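Side-chain contact in 3-dehydroquinate dehydratase (Thermus thermophilus, PDB 2UYG), which catalyses the trans-dehydration of 3-dehydroquinate to 3-dehydroshikimate, probably through an enolate intermediate, in the third step of the chorismate pathway: residues Y82-L85 with D86-R89. Residues are numbered along the deposited sequence; the frame is centred on the assembly and turned at random.
Sequences YALL and DAIR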
ATOM      1  N   TYR A  82       6.339  19.011   8.609  1.00 21.20           N
ATOM      2  CA  TYR A  82       7.524  19.140   7.868  1.00 21.45           C
ATOM      3  C   TYR A  82       8.021  20.565   7.926  1.00 19.63           C
ATOM      4  O   TYR A  82       9.205  20.800   7.714  1.00 20.67           O
ATOM      5  CB  TYR A  82       7.303  18.639   6.399  1.00 23.83           C
ATOM      6  CG  TYR A  82       6.980  17.129   6.228  1.00 22.66           C
ATOM      7  CD1 TYR A  82       5.723  16.709   5.792  1.00 22.96           C
ATOM      8  CD2 TYR A  82       7.959  16.141   6.432  1.00 27.75           C
ATOM      9  CE1 TYR A  82       5.446  15.355   5.533  1.00 23.63           C
ATOM     10  CE2 TYR A  82       7.668  14.764   6.272  1.00 24.73           C
ATOM     11  CZ  TYR A  82       6.419  14.405   5.805  1.00 27.14           C
ATOM     12  OH  TYR A  82       6.072  13.094   5.628  1.00 33.86           O
ATOM     13  N   ALA A  83       7.238  21.514   8.381  1.00 20.15           N
ATOM     14  CA  ALA A  83       7.771  22.855   8.511  1.00 20.04           C
ATOM     15  C   ALA A  83       8.651  22.962   9.705  1.00 20.78           C
ATOM     16  O   ALA A  83       9.745  23.614   9.659  1.00 21.57           O
ATOM     17  CB  ALA A  83       6.687  23.934   8.405  1.00 19.99           C
ATOM     18  N   LEU A  84       8.313  22.215  10.745  1.00 21.95           N
ATOM     19  CA  LEU A  84       9.129  22.160  11.932  1.00 22.37           C
ATOM     20  C   LEU A  84      10.452  21.412  11.722  1.00 22.97           C
ATOM     21  O   LEU A  84      11.522  21.818  12.210  1.00 19.46           O
ATOM     22  CB  LEU A  84       8.358  21.504  13.015  1.00 22.89           C
ATOM     23  CG  LEU A  84       8.400  21.977  14.450  1.00 26.08           C
ATOM     24  CD1 LEU A  84       8.237  20.769  15.337  1.00 23.14           C
ATOM     25  CD2 LEU A  84       9.520  22.925  14.871  1.00 27.64           C
ATOM     26  N   LEU A  85      10.378  20.320  10.978  1.00 24.58           N
ATOM     27  CA  LEU A  85      11.624  19.667  10.529  1.00 26.29           C
ATOM     28  C   LEU A  85      12.524  20.656   9.832  1.00 25.36           C
ATOM     29  O   LEU A  85      13.672  20.651  10.037  1.00 26.77           O
ATOM     30  CB  LEU A  85      11.305  18.615   9.461  1.00 26.89           C
ATOM     31  CG  LEU A  85      12.188  17.444   9.110  1.00 31.81           C
ATOM     32  CD1 LEU A  85      12.058  17.041   7.589  1.00 30.16           C
ATOM     33  CD2 LEU A  85      13.600  17.387   9.673  1.00 30.03           C
ATOM     34  N   ASP A  86      11.995  21.405   8.887  1.00 24.06           N
ATOM     35  CA  ASP A  86      12.874  22.260   8.099  1.00 24.41           C
ATOM     36  C   ASP A  86      13.478  23.346   9.032  1.00 22.68           C
ATOM     37  O   ASP A  86      14.608  23.764   8.853  1.00 22.22           O
ATOM     38  CB  ASP A  86      12.118  22.896   6.920  1.00 21.83           C
ATOM     39  CG  ASP A  86      12.159  22.073   5.668  1.00 27.22           C
ATOM     40  OD1 ASP A  86      12.854  21.034   5.661  1.00 31.36           O
ATOM     41  OD2 ASP A  86      11.511  22.361   4.578  1.00 30.32           O
ATOM     42  N   ALA A  87      12.696  23.785  10.011  1.00 22.76           N
ATOM     43  CA  ALA A  87      13.161  24.773  10.981  1.00 22.08           C
ATOM     44  C   ALA A  87      14.364  24.202  11.693  1.00 22.76           C
ATOM     45  O   ALA A  87      15.356  24.893  11.791  1.00 22.94           O
ATOM     46  CB  ALA A  87      12.132  25.100  11.965  1.00 20.78           C
ATOM     47  N   ILE A  88      14.282  22.928  12.152  1.00 24.52           N
ATOM     48  CA  ILE A  88      15.401  22.416  12.896  1.00 25.37           C
ATOM     49  C   ILE A  88      16.673  22.267  12.057  1.00 25.11           C
ATOM     50  O   ILE A  88      17.792  22.487  12.574  1.00 24.24           O
ATOM     51  CB  ILE A  88      15.106  21.165  13.825  1.00 25.84           C
ATOM     52  CG1 ILE A  88      15.871  19.976  13.406  1.00 26.61           C
ATOM     53  CG2 ILE A  88      13.621  20.905  14.278  1.00 30.03           C
ATOM     54  CD1 ILE A  88      16.812  19.661  14.424  1.00 27.31           C
ATOM     55  N   ARG A  89      16.484  21.922  10.779  1.00 25.60           N
ATOM     56  CA  ARG A  89      17.589  21.751   9.837  1.00 28.33           C
ATOM     57  C   ARG A  89      18.211  23.101   9.478  1.00 28.53           C
ATOM     58  O   ARG A  89      19.383  23.158   9.124  1.00 28.82           O
ATOM     59  CB  ARG A  89      17.153  21.061   8.520  1.00 30.11           C
ATOM     60  CG  ARG A  89      17.120  19.485   8.528  1.00 35.59           C
ATOM     61  CD  ARG A  89      18.432  18.849   7.991  1.00 47.07           C
ATOM     62  NE  ARG A  89      19.527  18.614   9.008  1.00 53.94           N
ATOM     63  CZ  ARG A  89      20.597  19.434   9.268  1.00 58.53           C
ATOM     64  NH1 ARG A  89      21.501  19.077  10.205  1.00 59.95           N
ATOM     65  NH2 ARG A  89      20.756  20.618   8.644  1.00 55.38           N
TER
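Asp86 N donates to Tyr82 O at 3.1 Å, the first of four i to i+4 bonds that satisfy every carbonyl of 82-85 in this short alpha-helix. Ala87 N reaches Ala83 O at 3.0 Å, Ile88 N reaches Leu84 O at 3.0 Å, and Arg89 N completes the series on Leu85 O at 3.2 Å. Ala83 O is gripped twice, since Asn9 ND2 of the second subunit also bonds it; Ala83 and Ala87 carry small methyls, which suit a place where helix 52-61 and that subunit both pack closely. Leu84 CD2 grazes Ala87 CB at 4.5 Å, and Leu84 too packs on helix 52-61. Ile88 and Leu85 share Ala118 as an apolar neighbour. The Tyr82 ring stacks with Phe109 of the second subunit, while the long, polar chain of Arg89 suits its exposed position. The carboxylate of Asp86 is turned to the neighbouring chain: OD1 forms a salt bridge with Arg110 of the second subunit, and OD2 a weak, long ion pair with Arg16 of the same second subunit. Asp86 and Arg110 are predicted to bind substrate and Arg16 to stabilise the transition state, so this buried acid probably helps complete an active site across the interface.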